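Local coordinates for gala protein type 1, 3 or 4 (Legionella pneumophila subsp. pneumophila, PDB 4XA9) that is a leucine-rich-repeat effector captured in complex with the N-terminal domain of the effector RavJ, and may bind small GTPases and activate their GTP hydrolysis, at residues 121-127 with 142-148; 127-132 with 149-154; 199-203 with 222-226. The contacts are given in a common frame with arbitrary orientation. Residue numbers count along the deposited sequence, not the author numbering.

Contact 1: residues 121-127 with 142-148; sequences YALYNKI and KIDLCFN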
loop_
_atom_site.group_PDB
_atom_site.type_symbol
_atom_site.label_atom_id
_atom_site.label_comp_id
_atom_site.label_asym_id
_atom_site.label_seq_id
_atom_site.Cartn_x
_atom_site.Cartn_y
_atom_site.Cartn_z
ATOM N N TYR A 121 4.073 1.452 13.226
ATOM C CA TYR A 121 3.751 1.077 11.854
ATOM C C TYR A 121 5.003 0.471 11.254
ATOM O O TYR A 121 6.059 1.112 11.242
ATOM C CB TYR A 121 3.292 2.280 11.025
ATOM C CG TYR A 121 2.122 3.034 11.616
ATOM C CD1 TYR A 121 0.820 2.682 11.308
ATOM C CD2 TYR A 121 2.327 4.101 12.487
ATOM C CE1 TYR A 121 -0.250 3.365 11.845
ATOM C CE2 TYR A 121 1.260 4.796 13.031
ATOM C CZ TYR A 121 -0.026 4.422 12.705
ATOM O OH TYR A 121 -1.095 5.101 13.240
ATOM N N ALA A 122 4.904 -0.762 10.772
ATOM C CA ALA A 122 6.081 -1.442 10.252
ATOM C C ALA A 122 5.709 -2.318 9.072
ATOM O O ALA A 122 6.165 -3.456 8.968
ATOM C CB ALA A 122 6.754 -2.278 11.352
ATOM N N LEU A 123 4.871 -1.781 8.195
ATOM C CA LEU A 123 4.427 -2.501 7.007
ATOM C C LEU A 123 5.623 -2.879 6.149
ATOM O O LEU A 123 6.594 -2.120 6.067
ATOM C CB LEU A 123 3.454 -1.652 6.180
ATOM C CG LEU A 123 2.056 -1.327 6.707
ATOM C CD1 LEU A 123 2.116 -0.332 7.863
ATOM C CD2 LEU A 123 1.201 -0.763 5.581
ATOM N N TYR A 124 5.530 -4.038 5.501
ATOM C CA TYR A 124 6.542 -4.523 4.552
ATOM C C TYR A 124 7.983 -4.344 5.035
ATOM O O TYR A 124 8.693 -3.458 4.578
ATOM C CB TYR A 124 6.372 -3.836 3.191
ATOM C CG TYR A 124 7.100 -4.560 2.079
ATOM C CD1 TYR A 124 6.607 -5.758 1.575
ATOM C CD2 TYR A 124 8.286 -4.060 1.547
ATOM C CE1 TYR A 124 7.270 -6.440 0.569
ATOM C CE2 TYR A 124 8.959 -4.736 0.537
ATOM C CZ TYR A 124 8.444 -5.926 0.055
ATOM O OH TYR A 124 9.099 -6.609 -0.948
ATOM N N ASN A 125 8.415 -5.195 5.957
ATOM C CA ASN A 125 9.750 -5.070 6.516
ATOM C C ASN A 125 10.464 -6.409 6.632
ATOM O O ASN A 125 11.432 -6.531 7.382
ATOM C CB ASN A 125 9.690 -4.388 7.890
ATOM C CG ASN A 125 9.976 -2.895 7.815
ATOM O OD1 ASN A 125 10.939 -2.463 7.170
ATOM N ND2 ASN A 125 9.139 -2.098 8.475
ATOM N N LYS A 126 9.984 -7.398 5.880
ATOM C CA LYS A 126 10.481 -8.774 5.975
ATOM C C LYS A 126 10.386 -9.310 7.403
ATOM O O LYS A 126 11.219 -10.109 7.837
ATOM C CB LYS A 126 11.927 -8.870 5.475
ATOM C CG LYS A 126 12.112 -8.383 4.046
ATOM C CD LYS A 126 13.565 -8.485 3.591
ATOM C CE LYS A 126 14.013 -7.204 2.883
ATOM N NZ LYS A 126 12.864 -6.316 2.502
ATOM N N ILE A 127 9.366 -8.872 8.133
ATOM C CA ILE A 127 9.133 -9.394 9.473
ATOM C C ILE A 127 8.463 -10.762 9.362
ATOM O O ILE A 127 7.513 -10.934 8.609
ATOM C CB ILE A 127 8.275 -8.429 10.311
ATOM C CG1 ILE A 127 8.957 -7.053 10.362
ATOM C CG2 ILE A 127 8.030 -8.993 11.714
ATOM C CD1 ILE A 127 8.091 -5.946 10.933
ATOM N N LYS A 142 -0.717 -0.308 19.690
ATOM C CA LYS A 142 -1.125 -0.445 18.295
ATOM C C LYS A 142 0.042 -0.878 17.414
ATOM O O LYS A 142 1.126 -0.299 17.489
ATOM C CB LYS A 142 -1.700 0.871 17.766
ATOM C CG LYS A 142 -1.992 0.853 16.263
ATOM C CD LYS A 142 -2.600 2.168 15.784
ATOM C CE LYS A 142 -2.884 2.124 14.284
ATOM N NZ LYS A 142 -3.539 3.374 13.802
ATOM N N ILE A 143 -0.183 -1.894 16.585
ATOM C CA ILE A 143 0.816 -2.340 15.615
ATOM C C ILE A 143 0.169 -2.557 14.247
ATOM O O ILE A 143 -0.884 -3.196 14.134
ATOM C CB ILE A 143 1.514 -3.666 16.026
ATOM C CG1 ILE A 143 1.656 -3.787 17.545
ATOM C CG2 ILE A 143 2.897 -3.768 15.378
ATOM C CD1 ILE A 143 2.410 -5.045 17.971
ATOM N N ASP A 144 0.810 -2.024 13.212
ATOM C CA ASP A 144 0.405 -2.265 11.835
ATOM C C ASP A 144 1.507 -3.062 11.156
ATOM O O ASP A 144 2.634 -2.575 11.011
ATOM C CB ASP A 144 0.142 -0.944 11.105
ATOM C CG ASP A 144 -0.544 -1.136 9.750
ATOM O OD1 ASP A 144 -0.305 -2.173 9.089
ATOM O OD2 ASP A 144 -1.312 -0.235 9.340
ATOM N N LEU A 145 1.184 -4.282 10.741
ATOM C CA LEU A 145 2.182 -5.192 10.189
ATOM C C LEU A 145 1.850 -5.691 8.783
ATOM O O LEU A 145 2.319 -6.755 8.383
ATOM C CB LEU A 145 2.360 -6.398 11.119
ATOM C CG LEU A 145 2.979 -6.073 12.473
ATOM C CD1 LEU A 145 2.908 -7.267 13.420
ATOM C CD2 LEU A 145 4.422 -5.605 12.275
ATOM N N CYS A 146 1.053 -4.932 8.037
ATOM C CA CYS A 146 0.643 -5.346 6.693
ATOM C C CYS A 146 1.842 -5.695 5.821
ATOM O O CYS A 146 2.897 -5.086 5.952
ATOM C CB CYS A 146 -0.180 -4.250 6.016
ATOM S SG CYS A 146 -1.740 -3.898 6.830
ATOM N N PHE A 147 1.669 -6.686 4.949
ATOM C CA PHE A 147 2.690 -7.101 3.983
ATOM C C PHE A 147 3.919 -7.711 4.644
ATOM O O PHE A 147 5.018 -7.636 4.098
ATOM C CB PHE A 147 3.132 -5.929 3.091
ATOM C CG PHE A 147 1.994 -5.128 2.514
ATOM C CD1 PHE A 147 1.081 -5.711 1.648
ATOM C CD2 PHE A 147 1.867 -3.781 2.807
ATOM C CE1 PHE A 147 0.043 -4.975 1.107
ATOM C CE2 PHE A 147 0.828 -3.034 2.268
ATOM C CZ PHE A 147 -0.083 -3.634 1.413
ATOM N N ASN A 148 3.731 -8.302 5.817
ATOM C CA ASN A 148 4.765 -9.107 6.468
ATOM C C ASN A 148 4.265 -10.539 6.631
ATOM O O ASN A 148 3.175 -10.758 7.157
ATOM C CB ASN A 148 5.148 -8.544 7.842
ATOM C CG ASN A 148 5.864 -7.206 7.754
ATOM O OD1 ASN A 148 7.050 -7.142 7.425
ATOM N ND2 ASN A 148 5.150 -6.131 8.074
HETATM O O HOH W 1 7.751 -8.391 4.114
#

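Contact 2: residues 127-132 with 149-154; sequences ITKVGA and SLEDEG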
loop_
_atom_site.group_PDB
_atom_site.type_symbol
_atom_site.label_atom_id
_atom_site.label_comp_id
_atom_site.label_asym_id
_atom_site.label_seq_id
_atom_site.Cartn_x
_atom_site.Cartn_y
_atom_site.Cartn_z
ATOM N N ILE A 127 9.366 -8.872 8.133
ATOM C CA ILE A 127 9.133 -9.394 9.473
ATOM C C ILE A 127 8.463 -10.762 9.362
ATOM O O ILE A 127 7.513 -10.934 8.609
ATOM C CB ILE A 127 8.275 -8.429 10.311
ATOM C CG1 ILE A 127 8.957 -7.053 10.362
ATOM C CG2 ILE A 127 8.030 -8.993 11.714
ATOM C CD1 ILE A 127 8.091 -5.946 10.933
ATOM N N THR A 128 8.983 -11.738 10.090
ATOM C CA THR A 128 8.443 -13.091 10.038
ATOM C C THR A 128 7.774 -13.446 11.353
ATOM O O THR A 128 7.612 -12.586 12.220
ATOM C CB THR A 128 9.540 -14.128 9.739
ATOM O OG1 THR A 128 10.380 -14.290 10.894
ATOM C CG2 THR A 128 10.383 -13.674 8.546
ATOM N N LYS A 129 7.394 -14.715 11.504
ATOM C CA LYS A 129 6.839 -15.204 12.765
ATOM C C LYS A 129 7.814 -14.994 13.930
ATOM O O LYS A 129 7.400 -14.896 15.086
ATOM C CB LYS A 129 6.477 -16.691 12.653
ATOM C CG LYS A 129 7.647 -17.601 12.277
ATOM C CD LYS A 129 7.178 -19.038 12.061
ATOM C CE LYS A 129 8.343 -19.971 11.771
ATOM N NZ LYS A 129 9.088 -19.585 10.544
ATOM N N VAL A 130 9.108 -14.937 13.627
ATOM C CA VAL A 130 10.114 -14.720 14.665
ATOM C C VAL A 130 9.993 -13.301 15.225
ATOM O O VAL A 130 10.003 -13.099 16.438
ATOM C CB VAL A 130 11.547 -14.961 14.136
ATOM C CG1 VAL A 130 12.570 -14.609 15.203
ATOM C CG2 VAL A 130 11.717 -16.413 13.707
ATOM N N GLY A 131 9.865 -12.322 14.335
ATOM C CA GLY A 131 9.658 -10.945 14.746
ATOM C C GLY A 131 8.356 -10.749 15.500
ATOM O O GLY A 131 8.299 -9.997 16.473
ATOM N N ALA A 132 7.300 -11.426 15.051
ATOM C CA ALA A 132 6.015 -11.355 15.739
ATOM C C ALA A 132 6.169 -11.855 17.171
ATOM O O ALA A 132 5.544 -11.332 18.095
ATOM C CB ALA A 132 4.969 -12.160 15.003
ATOM N N SER A 149 5.051 -11.514 6.193
ATOM C CA SER A 149 4.628 -12.910 6.310
ATOM C C SER A 149 4.718 -13.383 7.759
ATOM O O SER A 149 5.655 -14.088 8.140
ATOM C CB SER A 149 5.469 -13.808 5.400
ATOM O OG SER A 149 4.996 -15.148 5.433
ATOM N N LEU A 150 3.739 -12.983 8.565
ATOM C CA LEU A 150 3.721 -13.325 9.982
ATOM C C LEU A 150 3.331 -14.779 10.187
ATOM O O LEU A 150 3.750 -15.406 11.157
ATOM C CB LEU A 150 2.741 -12.433 10.749
ATOM C CG LEU A 150 2.886 -10.916 10.642
ATOM C CD1 LEU A 150 1.771 -10.239 11.420
ATOM C CD2 LEU A 150 4.254 -10.469 11.146
ATOM N N GLU A 151 2.503 -15.292 9.277
ATOM C CA GLU A 151 1.934 -16.634 9.389
ATOM C C GLU A 151 1.100 -16.807 10.665
ATOM O O GLU A 151 0.995 -15.894 11.482
ATOM C CB GLU A 151 3.046 -17.689 9.316
ATOM C CG GLU A 151 3.732 -17.749 7.957
ATOM C CD GLU A 151 4.844 -18.786 7.883
ATOM O OE1 GLU A 151 5.699 -18.831 8.797
ATOM O OE2 GLU A 151 4.858 -19.562 6.903
ATOM N N ASP A 152 0.489 -17.977 10.816
ATOM C CA ASP A 152 -0.358 -18.263 11.968
ATOM C C ASP A 152 0.423 -18.204 13.275
ATOM O O ASP A 152 -0.030 -17.603 14.249
ATOM C CB ASP A 152 -1.014 -19.639 11.814
ATOM C CG ASP A 152 -2.052 -19.664 10.712
ATOM O OD1 ASP A 152 -2.845 -18.704 10.623
ATOM O OD2 ASP A 152 -2.062 -20.629 9.924
ATOM N N GLU A 153 1.596 -18.830 13.291
ATOM C CA GLU A 153 2.456 -18.831 14.472
ATOM C C GLU A 153 2.724 -17.401 14.948
ATOM O O GLU A 153 2.680 -17.107 16.147
ATOM C CB GLU A 153 3.767 -19.554 14.165
ATOM C CG GLU A 153 4.749 -19.587 15.321
ATOM C CD GLU A 153 5.980 -20.422 15.019
ATOM O OE1 GLU A 153 5.851 -21.443 14.309
ATOM O OE2 GLU A 153 7.079 -20.053 15.484
ATOM N N GLY A 154 2.973 -16.511 13.994
ATOM C CA GLY A 154 3.176 -15.108 14.292
ATOM C C GLY A 154 2.026 -14.418 15.008
ATOM O O GLY A 154 2.229 -13.811 16.060
HETATM O O HOH W 2 7.794 -10.904 5.794
HETATM O O HOH W 3 7.020 -16.370 8.862
HETATM O O HOH W 4 7.164 -17.107 16.944
#

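Contact 3: residues 199-203 with 222-226; sequences TDKST and ITAAG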
loop_
_atom_site.group_PDB
_atom_site.type_symbol
_atom_site.label_atom_id
_atom_site.label_comp_id
_atom_site.label_asym_id
_atom_site.label_seq_id
_atom_site.Cartn_x
_atom_site.Cartn_y
_atom_site.Cartn_z
ATOM N N THR A 199 -11.393 -18.159 6.391
ATOM C CA THR A 199 -12.648 -18.685 5.848
ATOM C C THR A 199 -13.797 -18.537 6.835
ATOM O O THR A 199 -13.656 -17.892 7.874
ATOM C CB THR A 199 -12.535 -20.176 5.461
ATOM O OG1 THR A 199 -12.473 -20.980 6.649
ATOM C CG2 THR A 199 -11.295 -20.418 4.612
ATOM N N ASP A 200 -14.932 -19.148 6.499
ATOM C CA ASP A 200 -16.099 -19.167 7.377
ATOM C C ASP A 200 -15.808 -19.825 8.723
ATOM O O ASP A 200 -16.502 -19.570 9.700
ATOM C CB ASP A 200 -17.273 -19.896 6.707
ATOM C CG ASP A 200 -17.883 -19.103 5.573
ATOM O OD1 ASP A 200 -17.645 -17.877 5.498
ATOM O OD2 ASP A 200 -18.612 -19.703 4.760
ATOM N N LYS A 201 -14.792 -20.681 8.763
ATOM C CA LYS A 201 -14.403 -21.364 9.994
ATOM C C LYS A 201 -14.056 -20.409 11.144
ATOM O O LYS A 201 -14.240 -20.749 12.313
ATOM C CB LYS A 201 -13.208 -22.284 9.735
ATOM C CG LYS A 201 -13.504 -23.761 9.902
ATOM C CD LYS A 201 -12.282 -24.513 10.415
ATOM C CE LYS A 201 -11.864 -24.005 11.789
ATOM N NZ LYS A 201 -10.682 -24.728 12.340
ATOM N N SER A 202 -13.544 -19.225 10.823
ATOM C CA SER A 202 -13.164 -18.284 11.875
ATOM C C SER A 202 -14.337 -17.486 12.417
ATOM O O SER A 202 -14.248 -16.909 13.503
ATOM C CB SER A 202 -12.103 -17.305 11.371
ATOM O OG SER A 202 -10.915 -17.974 10.999
ATOM N N THR A 203 -15.433 -17.434 11.665
ATOM C CA THR A 203 -16.419 -16.387 11.907
ATOM C C THR A 203 -17.214 -16.589 13.190
ATOM O O THR A 203 -17.600 -15.604 13.828
ATOM C CB THR A 203 -17.381 -16.240 10.724
ATOM O OG1 THR A 203 -18.107 -17.457 10.535
ATOM C CG2 THR A 203 -16.597 -15.900 9.450
ATOM N N ILE A 222 -14.287 -15.733 2.928
ATOM C CA ILE A 222 -15.529 -15.793 3.689
ATOM C C ILE A 222 -16.729 -15.803 2.736
ATOM O O ILE A 222 -16.731 -15.090 1.734
ATOM C CB ILE A 222 -15.599 -14.613 4.680
ATOM C CG1 ILE A 222 -14.418 -14.699 5.653
ATOM C CG2 ILE A 222 -16.927 -14.581 5.423
ATOM C CD1 ILE A 222 -14.281 -13.501 6.580
ATOM N N THR A 223 -17.729 -16.635 3.026
ATOM C CA THR A 223 -18.916 -16.707 2.178
ATOM C C THR A 223 -20.080 -15.972 2.835
ATOM O O THR A 223 -19.904 -15.324 3.863
ATOM C CB THR A 223 -19.334 -18.165 1.892
ATOM O OG1 THR A 223 -19.929 -18.740 3.064
ATOM C CG2 THR A 223 -18.131 -18.998 1.471
ATOM N N ALA A 224 -21.267 -16.071 2.239
ATOM C CA ALA A 224 -22.452 -15.427 2.801
ATOM C C ALA A 224 -22.824 -16.032 4.153
ATOM O O ALA A 224 -23.432 -15.368 4.991
ATOM C CB ALA A 224 -23.623 -15.528 1.840
ATOM N N ALA A 225 -22.459 -17.294 4.357
ATOM C CA ALA A 225 -22.729 -17.970 5.619
ATOM C C ALA A 225 -21.912 -17.327 6.732
ATOM O O ALA A 225 -22.435 -17.038 7.810
ATOM C CB ALA A 225 -22.416 -19.460 5.510
ATOM N N GLY A 226 -20.630 -17.101 6.458
ATOM C CA GLY A 226 -19.748 -16.433 7.399
ATOM C C GLY A 226 -20.205 -15.014 7.677
ATOM O O GLY A 226 -20.176 -14.551 8.814
#

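Contact 1: residues 121-127 with 142-148
Asn148 makes half of the six hydrogen bonds between the segments. Asn148 OD1 accepts from two backbone amides of the preceding turn, Asn125 N at 2.8 Å and Ile127 N at 3.0 Å, while Asn148 ND2 gives to Ala122 O at 3.0 Å and, within its own segment, to Leu145 O at 2.9 Å. Upstream, two backbone bonds join the segments: Ala122 N to Asp144 O (2.9 Å), next to the parallel bridge of Tyr121 with Asp144, and Tyr124 N to Cys146 O (2.9 Å). Water 1 accepts from Lys126 N (3.0 Å) and donates to Phe147 O (2.8 Å). On the flank, Lys142 NZ donates to Tyr121 OH at 3.0 Å. Asn125 repeats the scheme one turn earlier, its side chain bonding to Val98, Asn101 and Ile103. On the concave side, Tyr121 stacks on His31 and Phe147 on Phe29 of the partner chain. A buried asparagine tying successive turns together is the signature of leucine-rich repeats.

Contact 2: residues 127-132 with 149-154
Ile127 starts the run: its CG2 packs on Leu150 CD2 at 4.1 Å, and its carbonyl reaches the next repeat through water 2, which donates to Ile127 O and accepts from Ser149 N, both at 2.8 Å. Thr128 follows as N-cap of helix 129-135; its OG1 takes Val130 N at 3.1 Å and also bonds Asp105 of the preceding repeat, while its CA makes a CA-H...O contact with Ser149 O at 3.5 Å. This is where two neighbouring leucine-rich repeats lay the first turns of their helices together on the convex side of the solenoid. Lys129 has the most surface covered: CB lies 3.4 Å from Leu150 O, CD runs past Glu153, and NZ forms a long salt bridge to Glu151 OE1 at 3.9 Å. Water 3 joins Lys129 N to Ser149 O and Glu151 OE1; water 4 links Lys129 O with Glu153 OE2. Ala132 closes the segment, its CB 3.4 Å from Gly154 O, a close approach made where Gly154 brings no side chain.

Contact 3: residues 199-203 with 222-226
Two hydrogen bonds converge on the carboxylate of Asp200 from a single residue of the next repeat. Thr223 N donates to Asp200 OD1 at 2.8 Å, and Thr223 OG1 donates to Asp200 OD2 at a very short 2.4 Å. Within its own segment, Thr223 OG1 also accepts from Ala225 N at 3.2 Å, which makes Thr223 the N-cap of helix 224-230. Thr199 makes a similar bond one repeat earlier, an ST turn in which its OG1 accepts from Lys201 N at 3.2 Å; that hydroxyl also bonds Asp176, so the aspartate-threonine pairing recurs along the solenoid. Thr203 OG1 turns back to donate to Asp200 O at 2.8 Å.

Packing contacts surround these bonds. Ile222 CG2 lies 3.4 Å from Asp200 OD1, and its CG1 is 4.0 Å from Thr199 O. Thr203 CG2 meets Ile222 CG2 at 4.3 Å, while Gly226 CA sits 3.2 Å from Asp200 OD1, where a beta carbon on Gly226 would collide with that oxygen.

The chemistry thus pairs a carboxylate acceptor with the cap of the following helix: Asp200 holds both the amide and the hydroxyl of Thr223, coupling the start of one repeat's helical segment directly to the next.

In the fold
All three contacts join successive leucine-rich repeats of one solenoid. Contacts 1 and 2 belong to the same pair of repeats: their segments alternate along the chain, they share Ile127, and their centres lie about 10 Å apart, with Leu145 CD1 packed against Leu150 CD1 at 3.8 Å. Contact 1 lies at the parallel sheet, between strands 119-121 and 142-144 and the turns after them; contact 2 continues to helices 129-135 and 151-159. Contact 3 comes later, near the C-terminal end of the modelled chain, its centre about 25 Å from that of contact 1 and about 24 Å from that of contact 2. The partner chain meets contact 1 and reaches Ser149 and Glu151 of contact 2, but does not touch contact 3.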